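Local coordinates for cytochrome P450 reductase (Amycolatopsis methanolica 239, PDB 5OGX), which transfers electrons from NADH through FAD and a [2Fe-2S] cluster to its partner cytochrome P450, which O-demethylates guaiacol and other lignin-derived aromatics, at residues D116-F130 with N153-R167. Sequence-based numbering, arbitrary orientation.
Sequences DTRRVLLGLAEPLAF and NTADEDKVLELHVRR. With FAD (flavin-adenine dinucleotide), chain B.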
loop_
_atom_site.group_PDB
_atom_site.type_symbol
_atom_site.label_atom_id
_atom_site.label_comp_id
_atom_site.label_asym_id
_atom_site.label_seq_id
_atom_site.Cartn_x
_atom_site.Cartn_y
_atom_site.Cartn_z
ATOM N N ASP A 116 -13.025 10.342 12.956
ATOM C CA ASP A 116 -12.870 10.409 11.500
ATOM C C ASP A 116 -12.347 9.105 10.901
ATOM O O ASP A 116 -11.684 9.125 9.866
ATOM C CB ASP A 116 -11.946 11.559 11.089
ATOM C CG ASP A 116 -12.581 12.918 11.286
ATOM O OD1 ASP A 116 -13.825 13.003 11.282
ATOM O OD2 ASP A 116 -11.827 13.898 11.443
ATOM N N THR A 117 -12.642 7.963 11.520
ATOM C CA THR A 117 -12.080 6.692 11.075
ATOM C C THR A 117 -13.175 5.642 10.994
ATOM O O THR A 117 -13.966 5.492 11.932
ATOM C CB THR A 117 -10.964 6.211 12.016
ATOM O OG1 THR A 117 -10.001 7.255 12.195
ATOM C CG2 THR A 117 -10.273 4.997 11.423
ATOM N N ARG A 118 -13.212 4.914 9.877
ATOM C CA ARG A 118 -14.165 3.833 9.686
ATOM C C ARG A 118 -13.462 2.546 9.280
ATOM O O ARG A 118 -12.494 2.565 8.512
ATOM C CB ARG A 118 -15.194 4.188 8.628
ATOM C CG ARG A 118 -16.324 5.008 9.200
ATOM C CD ARG A 118 -17.365 5.394 8.172
ATOM N NE ARG A 118 -18.576 5.783 8.888
ATOM C CZ ARG A 118 -19.796 5.854 8.364
ATOM N NH1 ARG A 118 -20.008 5.568 7.083
ATOM N NH2 ARG A 118 -20.810 6.217 9.143
ATOM N N ARG A 119 -13.979 1.429 9.779
ATOM C CA ARG A 119 -13.624 0.112 9.275
ATOM C C ARG A 119 -14.663 -0.292 8.241
ATOM O O ARG A 119 -15.865 -0.123 8.459
ATOM C CB ARG A 119 -13.570 -0.928 10.400
ATOM C CG ARG A 119 -12.748 -2.174 10.033
ATOM C CD ARG A 119 -12.991 -3.348 10.981
ATOM N NE ARG A 119 -13.018 -2.946 12.389
ATOM C CZ ARG A 119 -11.936 -2.766 13.144
ATOM N NH1 ARG A 119 -10.711 -2.947 12.639
ATOM N NH2 ARG A 119 -12.079 -2.402 14.411
ATOM N N VAL A 120 -14.204 -0.809 7.112
ATOM C CA VAL A 120 -15.099 -1.317 6.085
ATOM C C VAL A 120 -14.733 -2.769 5.823
ATOM O O VAL A 120 -13.573 -3.078 5.534
ATOM C CB VAL A 120 -15.014 -0.484 4.796
ATOM C CG1 VAL A 120 -15.862 -1.115 3.720
ATOM C CG2 VAL A 120 -15.424 0.970 5.066
ATOM N N LEU A 121 -15.713 -3.657 5.934
ATOM C CA LEU A 121 -15.521 -5.069 5.637
ATOM C C LEU A 121 -16.236 -5.371 4.330
ATOM O O LEU A 121 -17.444 -5.146 4.220
ATOM C CB LEU A 121 -16.057 -5.956 6.762
ATOM C CG LEU A 121 -15.406 -5.776 8.126
ATOM C CD1 LEU A 121 -15.972 -6.798 9.107
ATOM C CD2 LEU A 121 -13.881 -5.889 8.034
ATOM N N LEU A 122 -15.493 -5.866 3.343
ATOM C CA LEU A 122 -16.033 -6.178 2.024
ATOM C C LEU A 122 -15.994 -7.684 1.816
ATOM O O LEU A 122 -14.911 -8.280 1.785
ATOM C CB LEU A 122 -15.232 -5.485 0.918
ATOM C CG LEU A 122 -15.150 -3.961 0.886
ATOM C CD1 LEU A 122 -14.358 -3.545 -0.351
ATOM C CD2 LEU A 122 -16.561 -3.366 0.879
ATOM N N GLY A 123 -17.167 -8.295 1.677
ATOM C CA GLY A 123 -17.231 -9.720 1.414
ATOM C C GLY A 123 -17.082 -10.003 -0.071
ATOM O O GLY A 123 -17.626 -9.298 -0.917
ATOM N N LEU A 124 -16.326 -11.053 -0.378
ATOM C CA LEU A 124 -16.024 -11.427 -1.750
ATOM C C LEU A 124 -16.753 -12.705 -2.134
ATOM O O LEU A 124 -16.939 -13.606 -1.311
ATOM C CB LEU A 124 -14.521 -11.638 -1.945
ATOM C CG LEU A 124 -13.669 -10.405 -1.686
ATOM C CD1 LEU A 124 -12.210 -10.732 -2.004
ATOM C CD2 LEU A 124 -14.153 -9.226 -2.519
ATOM N N ALA A 125 -17.152 -12.782 -3.404
ATOM C CA ALA A 125 -17.779 -14.005 -3.903
ATOM C C ALA A 125 -16.778 -15.151 -4.013
ATOM O O ALA A 125 -17.158 -16.321 -3.855
ATOM C CB ALA A 125 -18.440 -13.743 -5.256
ATOM N N GLU A 126 -15.512 -14.843 -4.294
ATOM C CA GLU A 126 -14.439 -15.814 -4.451
ATOM C C GLU A 126 -13.221 -15.363 -3.659
ATOM O O GLU A 126 -12.983 -14.157 -3.520
ATOM C CB GLU A 126 -14.047 -15.978 -5.926
ATOM C CG GLU A 126 -15.233 -16.027 -6.888
ATOM C CD GLU A 126 -16.089 -17.270 -6.706
ATOM O OE1 GLU A 126 -17.261 -17.262 -7.155
ATOM O OE2 GLU A 126 -15.586 -18.257 -6.119
ATOM N N PRO A 127 -12.413 -16.299 -3.163
ATOM C CA PRO A 127 -11.202 -15.905 -2.427
ATOM C C PRO A 127 -10.282 -15.061 -3.291
ATOM O O PRO A 127 -10.115 -15.314 -4.489
ATOM C CB PRO A 127 -10.542 -17.241 -2.064
ATOM C CG PRO A 127 -11.616 -18.262 -2.183
ATOM C CD PRO A 127 -12.620 -17.761 -3.177
ATOM N N LEU A 128 -9.667 -14.063 -2.667
ATOM C CA LEU A 128 -8.672 -13.227 -3.320
ATOM C C LEU A 128 -7.278 -13.673 -2.902
ATOM O O LEU A 128 -6.993 -13.786 -1.707
ATOM C CB LEU A 128 -8.878 -11.760 -2.957
ATOM C CG LEU A 128 -7.904 -10.801 -3.639
ATOM C CD1 LEU A 128 -8.139 -10.866 -5.152
ATOM C CD2 LEU A 128 -8.090 -9.380 -3.111
ATOM N N ALA A 129 -6.418 -13.934 -3.884
ATOM C CA ALA A 129 -5.008 -14.202 -3.621
ATOM C C ALA A 129 -4.271 -12.874 -3.541
ATOM O O ALA A 129 -4.362 -12.072 -4.471
ATOM C CB ALA A 129 -4.404 -15.069 -4.726
ATOM N N PHE A 130 -3.554 -12.642 -2.438
ATOM C CA PHE A 130 -2.794 -11.406 -2.250
ATOM C C PHE A 130 -1.717 -11.637 -1.196
ATOM O O PHE A 130 -1.737 -12.629 -0.463
ATOM C CB PHE A 130 -3.696 -10.229 -1.824
ATOM C CG PHE A 130 -4.419 -10.465 -0.519
ATOM C CD1 PHE A 130 -5.669 -11.068 -0.516
ATOM C CD2 PHE A 130 -3.851 -10.091 0.695
ATOM C CE1 PHE A 130 -6.353 -11.312 0.677
ATOM C CE2 PHE A 130 -4.535 -10.332 1.901
ATOM C CZ PHE A 130 -5.784 -10.947 1.881
ATOM N N ASN A 153 -5.649 -7.190 6.022
ATOM C CA ASN A 153 -5.772 -8.646 6.093
ATOM C C ASN A 153 -4.434 -9.358 6.125
ATOM O O ASN A 153 -3.468 -8.949 5.475
ATOM C CB ASN A 153 -6.491 -9.183 4.863
ATOM C CG ASN A 153 -7.861 -8.619 4.703
ATOM O OD1 ASN A 153 -8.047 -7.403 4.595
ATOM N ND2 ASN A 153 -8.839 -9.494 4.681
ATOM N N THR A 154 -4.419 -10.502 6.807
ATOM C CA THR A 154 -3.434 -11.511 6.457
ATOM C C THR A 154 -3.970 -12.335 5.290
ATOM O O THR A 154 -5.166 -12.321 4.987
ATOM C CB THR A 154 -3.105 -12.407 7.655
ATOM O OG1 THR A 154 -4.317 -12.881 8.248
ATOM C CG2 THR A 154 -2.330 -11.619 8.705
ATOM N N ALA A 155 -3.061 -13.029 4.603
ATOM C CA ALA A 155 -3.417 -13.659 3.335
ATOM C C ALA A 155 -4.437 -14.775 3.505
ATOM O O ALA A 155 -5.145 -15.105 2.545
ATOM C CB ALA A 155 -2.160 -14.196 2.643
ATOM N N ASP A 156 -4.541 -15.353 4.701
ATOM C CA ASP A 156 -5.536 -16.384 4.951
ATOM C C ASP A 156 -6.938 -15.810 5.113
ATOM O O ASP A 156 -7.918 -16.558 4.998
ATOM C CB ASP A 156 -5.162 -17.170 6.207
ATOM C CG ASP A 156 -5.116 -16.290 7.433
ATOM O OD1 ASP A 156 -4.273 -15.373 7.463
ATOM O OD2 ASP A 156 -5.948 -16.472 8.346
ATOM N N GLU A 157 -7.054 -14.521 5.428
ATOM C CA GLU A 157 -8.352 -13.855 5.523
ATOM C C GLU A 157 -8.747 -13.400 4.119
ATOM O O GLU A 157 -8.686 -12.221 3.764
ATOM C CB GLU A 157 -8.277 -12.691 6.510
ATOM C CG GLU A 157 -7.804 -13.114 7.907
ATOM C CD GLU A 157 -7.449 -11.944 8.829
ATOM O OE1 GLU A 157 -7.045 -10.862 8.341
ATOM O OE2 GLU A 157 -7.557 -12.119 10.064
ATOM N N ASP A 158 -9.108 -14.379 3.284
ATOM C CA ASP A 158 -9.154 -14.114 1.849
ATOM C C ASP A 158 -10.559 -13.889 1.308
ATOM O O ASP A 158 -10.710 -13.683 0.102
ATOM C CB ASP A 158 -8.460 -15.241 1.058
ATOM C CG ASP A 158 -9.029 -16.618 1.338
ATOM O OD1 ASP A 158 -10.072 -16.738 2.018
ATOM O OD2 ASP A 158 -8.415 -17.598 0.858
ATOM N N LYS A 159 -11.581 -13.900 2.161
ATOM C CA LYS A 159 -12.949 -13.712 1.706
ATOM C C LYS A 159 -13.607 -12.445 2.222
ATOM O O LYS A 159 -14.673 -12.074 1.716
ATOM C CB LYS A 159 -13.815 -14.917 2.112
ATOM C CG LYS A 159 -13.554 -16.160 1.288
ATOM C CD LYS A 159 -14.399 -16.160 0.029
ATOM C CE LYS A 159 -15.763 -16.775 0.292
ATOM N NZ LYS A 159 -16.741 -16.410 -0.760
ATOM N N VAL A 160 -13.024 -11.775 3.207
ATOM C CA VAL A 160 -13.585 -10.543 3.747
ATOM C C VAL A 160 -12.443 -9.548 3.835
ATOM O O VAL A 160 -11.539 -9.709 4.669
ATOM C CB VAL A 160 -14.237 -10.750 5.119
ATOM C CG1 VAL A 160 -14.736 -9.418 5.664
ATOM C CG2 VAL A 160 -15.388 -11.769 5.033
ATOM N N LEU A 161 -12.464 -8.533 2.976
ATOM C CA LEU A 161 -11.395 -7.542 2.966
ATOM C C LEU A 161 -11.646 -6.498 4.046
ATOM O O LEU A 161 -12.777 -6.050 4.240
ATOM C CB LEU A 161 -11.299 -6.878 1.589
ATOM C CG LEU A 161 -11.184 -7.825 0.387
ATOM C CD1 LEU A 161 -11.102 -7.013 -0.913
ATOM C CD2 LEU A 161 -9.981 -8.778 0.496
ATOM N N GLU A 162 -10.588 -6.122 4.762
ATOM C CA GLU A 162 -10.688 -5.161 5.861
ATOM C C GLU A 162 -9.955 -3.884 5.475
ATOM O O GLU A 162 -8.736 -3.909 5.271
ATOM C CB GLU A 162 -10.106 -5.728 7.158
ATOM C CG GLU A 162 -10.147 -4.733 8.310
ATOM C CD GLU A 162 -9.478 -5.264 9.569
ATOM O OE1 GLU A 162 -9.039 -6.423 9.544
ATOM O OE2 GLU A 162 -9.393 -4.517 10.564
ATOM N N LEU A 163 -10.689 -2.767 5.423
ATOM C CA LEU A 163 -10.125 -1.457 5.112
ATOM C C LEU A 163 -10.271 -0.540 6.319
ATOM O O LEU A 163 -11.261 -0.619 7.059
ATOM C CB LEU A 163 -10.838 -0.813 3.898
ATOM C CG LEU A 163 -11.109 -1.733 2.710
ATOM C CD1 LEU A 163 -11.900 -0.990 1.622
ATOM C CD2 LEU A 163 -9.800 -2.246 2.152
ATOM N N HIS A 164 -9.288 0.343 6.508
ATOM C CA HIS A 164 -9.353 1.411 7.509
ATOM C C HIS A 164 -9.334 2.736 6.766
ATOM O O HIS A 164 -8.334 3.068 6.128
ATOM C CB HIS A 164 -8.171 1.360 8.487
ATOM C CG HIS A 164 -8.017 0.049 9.190
ATOM N ND1 HIS A 164 -6.926 -0.237 9.982
ATOM C CD2 HIS A 164 -8.810 -1.051 9.225
ATOM C CE1 HIS A 164 -7.052 -1.457 10.476
ATOM N NE2 HIS A 164 -8.188 -1.972 10.036
ATOM N N VAL A 165 -10.421 3.494 6.860
ATOM C CA VAL A 165 -10.626 4.676 6.031
ATOM C C VAL A 165 -10.628 5.920 6.908
ATOM O O VAL A 165 -11.420 6.017 7.850
ATOM C CB VAL A 165 -11.943 4.572 5.249
ATOM C CG1 VAL A 165 -12.077 5.751 4.284
ATOM C CG2 VAL A 165 -12.000 3.244 4.502
ATOM N N ARG A 166 -9.782 6.884 6.568
ATOM C CA ARG A 166 -9.770 8.176 7.244
ATOM C C ARG A 166 -10.585 9.191 6.446
ATOM O O ARG A 166 -10.402 9.322 5.227
ATOM C CB ARG A 166 -8.338 8.674 7.429
ATOM C CG ARG A 166 -8.259 10.053 8.047
ATOM C CD ARG A 166 -8.065 9.995 9.552
ATOM N NE ARG A 166 -7.978 11.338 10.120
ATOM C CZ ARG A 166 -6.900 12.114 10.053
ATOM N NH1 ARG A 166 -6.920 13.325 10.596
ATOM N NH2 ARG A 166 -5.800 11.680 9.448
ATOM N N ARG A 167 -11.482 9.902 7.132
ATOM C CA ARG A 167 -12.300 10.916 6.481
ATOM C C ARG A 167 -11.447 12.115 6.094
ATOM O O ARG A 167 -10.759 12.695 6.937
ATOM C CB ARG A 167 -13.440 11.363 7.407
ATOM C CG ARG A 167 -14.555 12.142 6.700
ATOM C CD ARG A 167 -15.670 12.555 7.680
ATOM N NE ARG A 167 -15.166 13.479 8.694
ATOM C CZ ARG A 167 -15.076 14.796 8.532
ATOM N NH1 ARG A 167 -15.485 15.368 7.402
ATOM N NH2 ARG A 167 -14.587 15.549 9.509
HETATM P PA FAD B . -10.175 13.744 -2.570
HETATM O O1A FAD B . -11.499 14.171 -3.156
HETATM O O2A FAD B . -9.248 13.081 -3.559
HETATM O O5B FAD B . -9.382 15.036 -1.917
HETATM C C5B FAD B . -10.128 16.129 -1.433
HETATM C C4B FAD B . -9.128 17.292 -1.166
HETATM O O4B FAD B . -8.409 17.017 -0.113
HETATM C C3B FAD B . -8.131 17.412 -2.331
HETATM O O3B FAD B . -7.835 18.722 -2.526
HETATM C C2B FAD B . -6.899 16.605 -1.854
HETATM O O2B FAD B . -5.650 17.045 -2.545
HETATM C C1B FAD B . -6.871 16.808 -0.563
HETATM N N9A FAD B . -6.446 15.639 0.162
HETATM C C8A FAD B . -6.440 14.378 -0.289
HETATM N N7A FAD B . -6.002 13.590 0.703
HETATM C C5A FAD B . -5.752 14.373 1.767
HETATM C C6A FAD B . -5.291 14.074 3.028
HETATM N N6A FAD B . -4.882 12.904 3.783
HETATM N N1A FAD B . -5.127 15.041 3.921
HETATM C C2A FAD B . -5.409 16.326 3.591
HETATM N N3A FAD B . -5.866 16.630 2.350
HETATM C C4A FAD B . -6.033 15.638 1.442
HETATM N N1 FAD B . -6.554 6.232 2.659
HETATM C C2 FAD B . -7.137 5.614 3.843
HETATM O O2 FAD B . -7.880 6.229 4.532
HETATM N N3 FAD B . -6.814 4.215 4.158
HETATM C C4 FAD B . -5.924 3.423 3.367
HETATM O O4 FAD B . -5.674 2.303 3.662
HETATM C C4X FAD B . -5.319 4.091 2.173
HETATM N N5 FAD B . -4.445 3.323 1.340
HETATM C C5X FAD B . -3.853 3.994 0.186
HETATM C C6 FAD B . -2.949 3.265 -0.592
HETATM C C7 FAD B . -2.394 3.920 -1.694
HETATM C C7M FAD B . -1.452 2.974 -2.439
HETATM C C8 FAD B . -2.725 5.237 -2.002
HETATM C C8M FAD B . -2.077 5.862 -3.231
HETATM C C9 FAD B . -3.616 5.962 -1.218
HETATM C C9A FAD B . -4.166 5.329 -0.120
HETATM N N10 FAD B . -5.110 6.105 0.702
HETATM C C10 FAD B . -5.653 5.461 1.851
HETATM C "C1'" FAD B . -5.502 7.477 0.337
HETATM C "C2'" FAD B . -6.899 7.238 -0.379
HETATM O "O2'" FAD B . -6.813 6.467 -1.570
HETATM C "C3'" FAD B . -7.648 8.534 -0.760
HETATM O "O3'" FAD B . -6.743 9.382 -1.408
HETATM C "C4'" FAD B . -8.214 9.246 0.484
HETATM O "O4'" FAD B . -9.173 8.432 1.104
HETATM C "C5'" FAD B . -8.873 10.589 0.104
HETATM O "O5'" FAD B . -9.716 10.393 -1.015
HETATM P P FAD B . -11.036 11.350 -1.197
HETATM O O1P FAD B . -11.660 11.011 -2.523
HETATM O O2P FAD B . -11.940 11.267 0.010
HETATM O O3P FAD B . -10.429 12.872 -1.217
HETATM O O HOH W 1 -4.836 -14.645 -0.257
HETATM O O HOH W 2 -6.508 -17.051 -1.008
#
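In the antiparallel FAD-binding barrel of the ferredoxin-reductase type, Arg118, Val120 and Leu122 form hydrogen-bonded pairs with Val165, Leu163 and Leu161, joining strand 117-124 to the edge strand 160-166. Strand 117-124 also pairs with strand 101-114, whereas the outer edge of 160-166 serves the flavin: His164 O accepts from FAD N3 at 2.7 Å, and Arg166 N donates to FAD O2 at 2.9 Å. Both bonds are nearly straight, so the pyrimidine end of the isoalloxazine docks on the strand much as another strand would.

Val120, Leu122, Leu161, Leu163 and Val165 share one face of the strand pair. Leu124, at the end of its strand, crosses Leu161 at about a right angle, Leu124 CD1 lying 3.9 Å from Leu161 CD2; that same Leu161 methyl also meets Leu128 CD2. On the other face, Glu162 OE2 takes His164 NE2 at 2.9 Å and Arg119 NH1 from opposite sides of its carboxylate plane. The bend of Arg119 at chi3 (-44°) turns its guanidinium back toward this oxygen. Arg255 adds a salt bridge to Glu162, and Asp252 one to Arg119, so the two arginines probably largely balance the two carboxylates.

Past the end of strand 117-124, Lys159 NZ donates to Leu124 O, and the Phe130 ring brings CZ to within 3.5 Å of Asn153 CB. At the far end of the strand pair, Arg167 grips Asp116, and its NH1 forms a second salt bridge with Asp175. With an alanine here, Asp116 and Asp175 would probably lose their shared cationic partner and the Asp116 carboxylate would be freer to turn. Arg167 NE and NH2 both converge on Asp116 OD1, which lies in the guanidinium plane but is met from above its own carboxylate plane, with NE at 3.0 Å.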